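Local coordinates for protein 11R-lipoxygenase (Gersemia fruticosa, PDB 3VF1) that is a calcium-dependent 11R-lipoxygenase, a non-heme iron enzyme that probably adds molecular oxygen to polyunsaturated fatty acids, at residues Thr570-Ala584 against Tyr684-Ile698. Numbering follows the deposited sequence.
Sequences TCSCQHAAVNFSQMA and YTWLIPGHVPNSIAI. With FE2 (Fe (II) ion), chain E.
His575, Asn579 and the C-terminal Ile698 meet at one ferrous ion, the non-heme iron centre of the lipoxygenase fold. His575 NE2 binds the iron at 2.2 Å. Asn579 OD1 and the carboxylate oxygen Ile698 OXT bind it too, with a water beside them. His392 and His397 of helix 369-410 complete the site. The chain's last residues thus pass along helix 557-579 and end on the iron.

His575 CG is anti to the backbone N (chi1 177°), which extends the ring toward the C-terminal tail. Ile696 CG2 lies over one face, 4.0 Å from the ring centroid, in a CH-pi contact. Asn579 CB covers the opposite face. His575 ND1 donates to a water whose oxygen lies 2.9 Å from Ser695 O, so both ring nitrogens are engaged and the ring is probably held against turning.

The side chains of Phe580 and Pro693 approach from opposite directions, while Phe580 crosses Ile698 at about a right angle. Phe580 CE2 meets Pro693 CG at 3.4 Å, and its CZ touches Ile698 CG2. The amide nitrogen Asn579 ND2 sits over the centre of one ring face. Nearer the middle of the helix, Ala576 CB packs on Val692 CG1.

Trp686 lies against the type I turn from Asn579 to Gln582. Ser581 CB stands almost on the normal of its five-membered ring, 3.4 Å from the centroid. Ala584 CB touches Trp686 CZ2 at 3.7 Å. With an alanine in place of Trp686, the CH-pi face under Ser581 CB would be gone, and a gap would probably open beside Ala584. A water donates to Ala577 O and accepts from Tyr684 OH, with 2.8 Å between the water oxygen and Tyr684 OH.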
ATOM      1  N   THR A 570       3.250   0.723  -6.575  1.00 25.62           N
ATOM      2  CA  THR A 570       3.426   0.633  -5.129  1.00 27.25           C
ATOM      3  C   THR A 570       2.090   0.681  -4.392  1.00 27.86           C
ATOM      4  O   THR A 570       1.898  -0.016  -3.392  1.00 28.19           O
ATOM      5  CB  THR A 570       4.332   1.761  -4.599  1.00 25.06           C
ATOM      6  OG1 THR A 570       5.641   1.629  -5.161  1.00 27.62           O
ATOM      7  CG2 THR A 570       4.433   1.706  -3.081  1.00 26.72           C
ATOM      8  N   CYS A 571       1.169   1.505  -4.882  1.00 27.22           N
ATOM      9  CA  CYS A 571      -0.131   1.658  -4.239  1.00 28.63           C
ATOM     10  C   CYS A 571      -1.018   0.433  -4.452  1.00 30.57           C
ATOM     11  O   CYS A 571      -1.922   0.168  -3.657  1.00 29.73           O
ATOM     12  CB  CYS A 571      -0.846   2.904  -4.764  1.00 28.49           C
ATOM     13  SG  CYS A 571      -0.075   4.468  -4.294  1.00 37.08           S
ATOM     14  N   SER A 572      -0.761  -0.311  -5.523  1.00 27.59           N
ATOM     15  CA  SER A 572      -1.576  -1.477  -5.846  1.00 28.46           C
ATOM     16  C   SER A 572      -0.851  -2.795  -5.566  1.00 26.41           C
ATOM     17  O   SER A 572      -1.173  -3.491  -4.604  1.00 26.83           O
ATOM     18  CB  SER A 572      -2.036  -1.423  -7.308  1.00 27.84           C
ATOM     19  OG  SER A 572      -0.937  -1.393  -8.202  1.00 28.69           O
ATOM     20  N   CYS A 573       0.125  -3.125  -6.405  1.00 24.98           N
ATOM     21  CA  CYS A 573       0.774  -4.434  -6.355  1.00 26.02           C
ATOM     22  C   CYS A 573       1.647  -4.627  -5.115  1.00 24.09           C
ATOM     23  O   CYS A 573       1.433  -5.561  -4.341  1.00 25.64           O
ATOM     24  CB  CYS A 573       1.611  -4.651  -7.617  1.00 25.05           C
ATOM     25  SG  CYS A 573       0.641  -4.711  -9.131  1.00 29.66           S
ATOM     26  N   GLN A 574       2.630  -3.752  -4.931  1.00 23.56           N
ATOM     27  CA  GLN A 574       3.574  -3.900  -3.831  1.00 24.62           C
ATOM     28  C   GLN A 574       2.842  -4.019  -2.500  1.00 25.15           C
ATOM     29  O   GLN A 574       3.108  -4.933  -1.721  1.00 27.07           O
ATOM     30  CB  GLN A 574       4.546  -2.722  -3.783  1.00 26.09           C
ATOM     31  CG  GLN A 574       5.654  -2.877  -2.748  1.00 25.63           C
ATOM     32  CD  GLN A 574       6.586  -4.042  -3.044  1.00 26.54           C
ATOM     33  OE1 GLN A 574       6.430  -4.741  -4.045  1.00 24.61           O
ATOM     34  NE2 GLN A 574       7.562  -4.253  -2.171  1.00 30.21           N
ATOM     35  N   HIS A 575       1.920  -3.098  -2.239  1.00 23.85           N
ATOM     36  CA  HIS A 575       1.168  -3.130  -0.992  1.00 25.71           C
ATOM     37  C   HIS A 575       0.427  -4.451  -0.842  1.00 26.90           C
ATOM     38  O   HIS A 575       0.397  -5.034   0.238  1.00 29.51           O
ATOM     39  CB  HIS A 575       0.173  -1.974  -0.914  1.00 25.99           C
ATOM     40  CG  HIS A 575      -0.668  -1.996   0.323  1.00 27.87           C
ATOM     41  ND1 HIS A 575      -1.985  -2.406   0.320  1.00 27.69           N
ATOM     42  CD2 HIS A 575      -0.376  -1.680   1.607  1.00 31.08           C
ATOM     43  CE1 HIS A 575      -2.469  -2.331   1.546  1.00 30.11           C
ATOM     44  NE2 HIS A 575      -1.513  -1.893   2.347  1.00 28.81           N
ATOM     45  N   ALA A 576      -0.169  -4.923  -1.931  1.00 26.44           N
ATOM     46  CA  ALA A 576      -0.924  -6.168  -1.902  1.00 26.55           C
ATOM     47  C   ALA A 576      -0.024  -7.342  -1.539  1.00 24.97           C
ATOM     48  O   ALA A 576      -0.408  -8.215  -0.760  1.00 27.49           O
ATOM     49  CB  ALA A 576      -1.592  -6.416  -3.249  1.00 25.26           C
ATOM     50  N   ALA A 577       1.177  -7.356  -2.106  1.00 23.27           N
ATOM     51  CA  ALA A 577       2.099  -8.471  -1.924  1.00 23.85           C
ATOM     52  C   ALA A 577       2.580  -8.584  -0.481  1.00 25.37           C
ATOM     53  O   ALA A 577       2.747  -9.685   0.040  1.00 26.18           O
ATOM     54  CB  ALA A 577       3.286  -8.328  -2.867  1.00 23.39           C
ATOM     55  N   VAL A 578       2.797  -7.440   0.162  1.00 25.62           N
ATOM     56  CA  VAL A 578       3.348  -7.418   1.512  1.00 25.56           C
ATOM     57  C   VAL A 578       2.283  -7.185   2.583  1.00 26.73           C
ATOM     58  O   VAL A 578       2.604  -7.113   3.765  1.00 29.58           O
ATOM     59  CB  VAL A 578       4.421  -6.321   1.660  1.00 26.15           C
ATOM     60  CG1 VAL A 578       5.401  -6.373   0.493  1.00 26.82           C
ATOM     61  CG2 VAL A 578       3.774  -4.947   1.755  1.00 24.89           C
ATOM     62  N   ASN A 579       1.024  -7.064   2.176  1.00 27.46           N
ATOM     63  CA  ASN A 579      -0.052  -6.779   3.122  1.00 28.64           C
ATOM     64  C   ASN A 579      -1.045  -7.933   3.262  1.00 27.22           C
ATOM     65  O   ASN A 579      -1.237  -8.466   4.352  1.00 30.22           O
ATOM     66  CB  ASN A 579      -0.788  -5.500   2.715  1.00 28.41           C
ATOM     67  CG  ASN A 579      -1.740  -5.002   3.790  1.00 33.82           C
ATOM     68  OD1 ASN A 579      -1.446  -4.040   4.505  1.00 44.39           O
ATOM     69  ND2 ASN A 579      -2.894  -5.646   3.897  1.00 31.65           N
ATOM     70  N   PHE A 580      -1.672  -8.322   2.156  1.00 27.92           N
ATOM     71  CA  PHE A 580      -2.732  -9.327   2.200  1.00 30.73           C
ATOM     72  C   PHE A 580      -2.186 -10.749   2.277  1.00 29.07           C
ATOM     73  O   PHE A 580      -2.951 -11.710   2.376  1.00 31.47           O
ATOM     74  CB  PHE A 580      -3.663  -9.171   0.995  1.00 27.83           C
ATOM     75  CG  PHE A 580      -4.399  -7.864   0.977  1.00 32.36           C
ATOM     76  CD1 PHE A 580      -5.474  -7.651   1.821  1.00 34.71           C
ATOM     77  CD2 PHE A 580      -4.008  -6.848   0.127  1.00 30.64           C
ATOM     78  CE1 PHE A 580      -6.149  -6.446   1.815  1.00 35.72           C
ATOM     79  CE2 PHE A 580      -4.677  -5.640   0.114  1.00 31.40           C
ATOM     80  CZ  PHE A 580      -5.749  -5.438   0.961  1.00 35.97           C
ATOM     81  N   SER A 581      -0.864 -10.875   2.239  1.00 28.28           N
ATOM     82  CA  SER A 581      -0.209 -12.164   2.414  1.00 29.63           C
ATOM     83  C   SER A 581       0.144 -12.399   3.881  1.00 29.65           C
ATOM     84  O   SER A 581       0.742 -13.419   4.228  1.00 29.38           O
ATOM     85  CB  SER A 581       1.065 -12.215   1.574  1.00 30.21           C
ATOM     86  OG  SER A 581       1.961 -11.188   1.963  1.00 26.78           O
ATOM     87  N   GLN A 582      -0.236 -11.458   4.738  1.00 29.90           N
ATOM     88  CA  GLN A 582       0.189 -11.473   6.136  1.00 29.57           C
ATOM     89  C   GLN A 582      -0.434 -12.591   6.968  1.00 28.25           C
ATOM     90  O   GLN A 582       0.141 -13.005   7.971  1.00 30.87           O
ATOM     91  CB  GLN A 582      -0.106 -10.124   6.795  1.00 28.03           C
ATOM     92  CG  GLN A 582       0.936  -9.062   6.509  1.00 29.82           C
ATOM     93  CD  GLN A 582       0.658  -7.769   7.246  1.00 29.83           C
ATOM     94  OE1 GLN A 582       1.408  -7.373   8.137  1.00 33.70           O
ATOM     95  NE2 GLN A 582      -0.425  -7.100   6.874  1.00 41.76           N
ATOM     96  N   MET A 583      -1.604 -13.078   6.571  1.00 28.22           N
ATOM     97  CA  MET A 583      -2.251 -14.143   7.329  1.00 30.73           C
ATOM     98  C   MET A 583      -1.580 -15.481   7.038  1.00 28.90           C
ATOM     99  O   MET A 583      -1.434 -16.321   7.925  1.00 28.78           O
ATOM    100  CB  MET A 583      -3.747 -14.218   7.014  1.00 32.69           C
ATOM    101  CG  MET A 583      -4.495 -15.233   7.872  1.00 36.14           C
ATOM    102  SD  MET A 583      -4.317 -14.939   9.647  1.00 39.91           S
ATOM    103  CE  MET A 583      -5.470 -13.588   9.888  1.00 40.55           C
ATOM    104  N   ALA A 584      -1.169 -15.674   5.789  1.00 28.63           N
ATOM    105  CA  ALA A 584      -0.428 -16.866   5.406  1.00 29.22           C
ATOM    106  C   ALA A 584       0.934 -16.887   6.094  1.00 29.10           C
ATOM    107  O   ALA A 584       1.496 -17.951   6.349  1.00 31.24           O
ATOM    108  CB  ALA A 584      -0.253 -16.915   3.897  1.00 28.60           C
ATOM    109  N   TYR A 684       1.537 -19.228  -5.005  1.00 28.02           N
ATOM    110  CA  TYR A 684       1.699 -17.804  -4.747  1.00 28.02           C
ATOM    111  C   TYR A 684       0.600 -17.048  -5.488  1.00 26.17           C
ATOM    112  O   TYR A 684       0.579 -17.012  -6.718  1.00 25.98           O
ATOM    113  CB  TYR A 684       3.078 -17.324  -5.195  1.00 26.25           C
ATOM    114  CG  TYR A 684       3.355 -15.887  -4.821  1.00 26.85           C
ATOM    115  CD1 TYR A 684       3.795 -15.556  -3.549  1.00 24.88           C
ATOM    116  CD2 TYR A 684       3.168 -14.862  -5.737  1.00 26.16           C
ATOM    117  CE1 TYR A 684       4.044 -14.243  -3.199  1.00 27.27           C
ATOM    118  CE2 TYR A 684       3.413 -13.548  -5.397  1.00 28.65           C
ATOM    119  CZ  TYR A 684       3.854 -13.244  -4.125  1.00 26.71           C
ATOM    120  OH  TYR A 684       4.099 -11.934  -3.779  1.00 27.80           O
ATOM    121  N   THR A 685      -0.312 -16.444  -4.733  1.00 24.62           N
ATOM    122  CA  THR A 685      -1.542 -15.906  -5.303  1.00 28.19           C
ATOM    123  C   THR A 685      -1.764 -14.430  -4.993  1.00 28.20           C
ATOM    124  O   THR A 685      -2.815 -13.878  -5.313  1.00 32.28           O
ATOM    125  CB  THR A 685      -2.755 -16.677  -4.762  1.00 32.05           C
ATOM    126  OG1 THR A 685      -2.797 -16.558  -3.334  1.00 28.93           O
ATOM    127  CG2 THR A 685      -2.662 -18.148  -5.139  1.00 30.46           C
ATOM    128  N   TRP A 686      -0.777 -13.790  -4.379  1.00 28.25           N
ATOM    129  CA  TRP A 686      -0.967 -12.448  -3.841  1.00 28.65           C
ATOM    130  C   TRP A 686      -0.826 -11.347  -4.890  1.00 28.82           C
ATOM    131  O   TRP A 686      -1.137 -10.188  -4.618  1.00 31.29           O
ATOM    132  CB  TRP A 686       0.009 -12.216  -2.687  1.00 29.30           C
ATOM    133  CG  TRP A 686      -0.012 -13.339  -1.708  1.00 29.48           C
ATOM    134  CD1 TRP A 686       1.000 -14.213  -1.438  1.00 33.23           C
ATOM    135  CD2 TRP A 686      -1.114 -13.734  -0.887  1.00 27.88           C
ATOM    136  NE1 TRP A 686       0.598 -15.124  -0.490  1.00 34.75           N
ATOM    137  CE2 TRP A 686      -0.696 -14.852  -0.136  1.00 30.17           C
ATOM    138  CE3 TRP A 686      -2.413 -13.250  -0.709  1.00 30.09           C
ATOM    139  CZ2 TRP A 686      -1.529 -15.489   0.778  1.00 29.20           C
ATOM    140  CZ3 TRP A 686      -3.240 -13.885   0.199  1.00 32.16           C
ATOM    141  CH2 TRP A 686      -2.794 -14.991   0.932  1.00 33.01           C
ATOM    142  N   LEU A 687      -0.364 -11.704  -6.083  1.00 26.41           N
ATOM    143  CA  LEU A 687      -0.223 -10.731  -7.161  1.00 28.42           C
ATOM    144  C   LEU A 687      -1.092 -11.083  -8.364  1.00 26.70           C
ATOM    145  O   LEU A 687      -0.884 -10.571  -9.460  1.00 26.40           O
ATOM    146  CB  LEU A 687       1.244 -10.590  -7.575  1.00 26.39           C
ATOM    147  CG  LEU A 687       2.114  -9.787  -6.605  1.00 25.30           C
ATOM    148  CD1 LEU A 687       3.548  -9.729  -7.101  1.00 27.05           C
ATOM    149  CD2 LEU A 687       1.557  -8.382  -6.414  1.00 22.92           C
ATOM    150  N   ILE A 688      -2.065 -11.962  -8.158  1.00 28.59           N
ATOM    151  CA  ILE A 688      -3.101 -12.175  -9.156  1.00 29.77           C
ATOM    152  C   ILE A 688      -3.901 -10.882  -9.248  1.00 31.79           C
ATOM    153  O   ILE A 688      -4.465 -10.438  -8.250  1.00 30.08           O
ATOM    154  CB  ILE A 688      -4.030 -13.337  -8.772  1.00 32.35           C
ATOM    155  CG1 ILE A 688      -3.272 -14.662  -8.855  1.00 35.42           C
ATOM    156  CG2 ILE A 688      -5.248 -13.371  -9.683  1.00 30.96           C
ATOM    157  CD1 ILE A 688      -4.058 -15.852  -8.336  1.00 32.68           C
ATOM    158  N   PRO A 689      -3.941 -10.265 -10.441  1.00 32.81           N
ATOM    159  CA  PRO A 689      -4.562  -8.944 -10.609  1.00 30.77           C
ATOM    160  C   PRO A 689      -5.931  -8.830  -9.945  1.00 29.34           C
ATOM    161  O   PRO A 689      -6.229  -7.805  -9.332  1.00 31.79           O
ATOM    162  CB  PRO A 689      -4.689  -8.811 -12.128  1.00 29.64           C
ATOM    163  CG  PRO A 689      -3.576  -9.639 -12.664  1.00 30.75           C
ATOM    164  CD  PRO A 689      -3.432 -10.798 -11.717  1.00 30.33           C
ATOM    165  N   GLY A 690      -6.746  -9.873 -10.063  1.00 29.80           N
ATOM    166  CA  GLY A 690      -8.070  -9.878  -9.466  1.00 28.39           C
ATOM    167  C   GLY A 690      -8.058  -9.849  -7.948  1.00 32.72           C
ATOM    168  O   GLY A 690      -9.094  -9.632  -7.319  1.00 34.46           O
ATOM    169  N   HIS A 691      -6.888 -10.074  -7.357  1.00 34.31           N
ATOM    170  CA  HIS A 691      -6.735 -10.050  -5.904  1.00 31.51           C
ATOM    171  C   HIS A 691      -6.023  -8.786  -5.419  1.00 30.43           C
ATOM    172  O   HIS A 691      -5.886  -8.575  -4.215  1.00 30.83           O
ATOM    173  CB  HIS A 691      -5.942 -11.271  -5.427  1.00 34.82           C
ATOM    174  CG  HIS A 691      -6.616 -12.583  -5.691  1.00 43.18           C
ATOM    175  ND1 HIS A 691      -6.140 -13.774  -5.188  1.00 46.94           N
ATOM    176  CD2 HIS A 691      -7.725 -12.892  -6.406  1.00 48.54           C
ATOM    177  CE1 HIS A 691      -6.928 -14.762  -5.577  1.00 47.26           C
ATOM    178  NE2 HIS A 691      -7.895 -14.253  -6.317  1.00 54.60           N
ATOM    179  N   VAL A 692      -5.569  -7.952  -6.352  1.00 27.38           N
ATOM    180  CA  VAL A 692      -4.780  -6.768  -6.008  1.00 25.80           C
ATOM    181  C   VAL A 692      -5.634  -5.503  -6.025  1.00 27.83           C
ATOM    182  O   VAL A 692      -6.052  -5.056  -7.089  1.00 31.33           O
ATOM    183  CB  VAL A 692      -3.612  -6.571  -6.997  1.00 25.79           C
ATOM    184  CG1 VAL A 692      -2.801  -5.341  -6.628  1.00 27.29           C
ATOM    185  CG2 VAL A 692      -2.728  -7.808  -7.036  1.00 25.71           C
ATOM    186  N   PRO A 693      -5.893  -4.916  -4.847  1.00 30.32           N
ATOM    187  CA  PRO A 693      -6.656  -3.663  -4.803  1.00 29.06           C
ATOM    188  C   PRO A 693      -5.957  -2.551  -5.574  1.00 31.26           C
ATOM    189  O   PRO A 693      -4.745  -2.612  -5.773  1.00 31.60           O
ATOM    190  CB  PRO A 693      -6.700  -3.326  -3.308  1.00 26.89           C
ATOM    191  CG  PRO A 693      -6.462  -4.615  -2.614  1.00 30.66           C
ATOM    192  CD  PRO A 693      -5.530  -5.383  -3.499  1.00 30.06           C
ATOM    193  N   ASN A 694      -6.716  -1.546  -5.999  1.00 31.36           N
ATOM    194  CA  ASN A 694      -6.156  -0.435  -6.758  1.00 31.73           C
ATOM    195  C   ASN A 694      -5.316   0.502  -5.900  1.00 29.26           C
ATOM    196  O   ASN A 694      -4.400   1.153  -6.404  1.00 31.60           O
ATOM    197  CB  ASN A 694      -7.271   0.361  -7.443  1.00 33.04           C
ATOM    198  CG  ASN A 694      -7.587  -0.154  -8.830  1.00 34.72           C
ATOM    199  OD1 ASN A 694      -6.686  -0.379  -9.640  1.00 33.01           O
ATOM    200  ND2 ASN A 694      -8.870  -0.346  -9.115  1.00 40.31           N
ATOM    201  N   SER A 695      -5.624   0.573  -4.608  1.00 32.55           N
ATOM    202  CA  SER A 695      -4.964   1.533  -3.728  1.00 34.17           C
ATOM    203  C   SER A 695      -4.594   0.953  -2.368  1.00 30.52           C
ATOM    204  O   SER A 695      -4.824  -0.222  -2.089  1.00 34.82           O
ATOM    205  CB  SER A 695      -5.870   2.745  -3.514  1.00 34.75           C
ATOM    206  OG  SER A 695      -7.060   2.371  -2.843  1.00 36.85           O
ATOM    207  N   ILE A 696      -4.010   1.805  -1.533  1.00 31.47           N
ATOM    208  CA  ILE A 696      -3.710   1.479  -0.149  1.00 32.07           C
ATOM    209  C   ILE A 696      -4.814   2.042   0.735  1.00 41.45           C
ATOM    210  O   ILE A 696      -4.753   3.201   1.150  1.00 40.91           O
ATOM    211  CB  ILE A 696      -2.373   2.105   0.289  1.00 35.02           C
ATOM    212  CG1 ILE A 696      -1.223   1.547  -0.550  1.00 34.27           C
ATOM    213  CG2 ILE A 696      -2.126   1.860   1.775  1.00 33.40           C
ATOM    214  CD1 ILE A 696       0.095   2.261  -0.321  1.00 33.97           C
ATOM    215  N   ALA A 697      -5.826   1.229   1.017  1.00 39.43           N
ATOM    216  CA  ALA A 697      -6.950   1.675   1.832  1.00 39.15           C
ATOM    217  C   ALA A 697      -7.035   0.894   3.140  1.00 46.87           C
ATOM    218  O   ALA A 697      -8.029   0.991   3.862  1.00 50.61           O
ATOM    219  CB  ALA A 697      -8.249   1.543   1.053  1.00 37.40           C
ATOM    220  N   ILE A 698      -5.995   0.124   3.447  1.00 45.54           N
ATOM    221  CA  ILE A 698      -5.997  -0.703   4.647  1.00 45.18           C
ATOM    222  C   ILE A 698      -4.574  -1.114   5.032  1.00 47.63           C
ATOM    223  O   ILE A 698      -4.323  -1.562   6.151  1.00 49.46           O
ATOM    224  CB  ILE A 698      -6.861  -1.968   4.445  1.00 44.09           C
ATOM    225  CG1 ILE A 698      -7.226  -2.597   5.792  1.00 44.50           C
ATOM    226  CG2 ILE A 698      -6.145  -2.972   3.548  1.00 40.34           C
ATOM    227  CD1 ILE A 698      -8.218  -1.786   6.596  1.00 45.76           C
ATOM    228  OXT ILE A 698      -3.635  -1.009   4.241  1.00 42.97           O
TER
HETATM  229 FE   FE2 E 701      -1.491  -1.770   4.505  1.00 40.14          FE
HETATM  230  O   HOH W   1      -2.991  -2.458  -2.478  1.00 29.71           O
HETATM  231  O   HOH W   2       4.238 -11.573  -1.025  1.00 26.02           O
HETATM  232  O   HOH W   3      -2.631  -2.732   6.317  1.00 43.10           O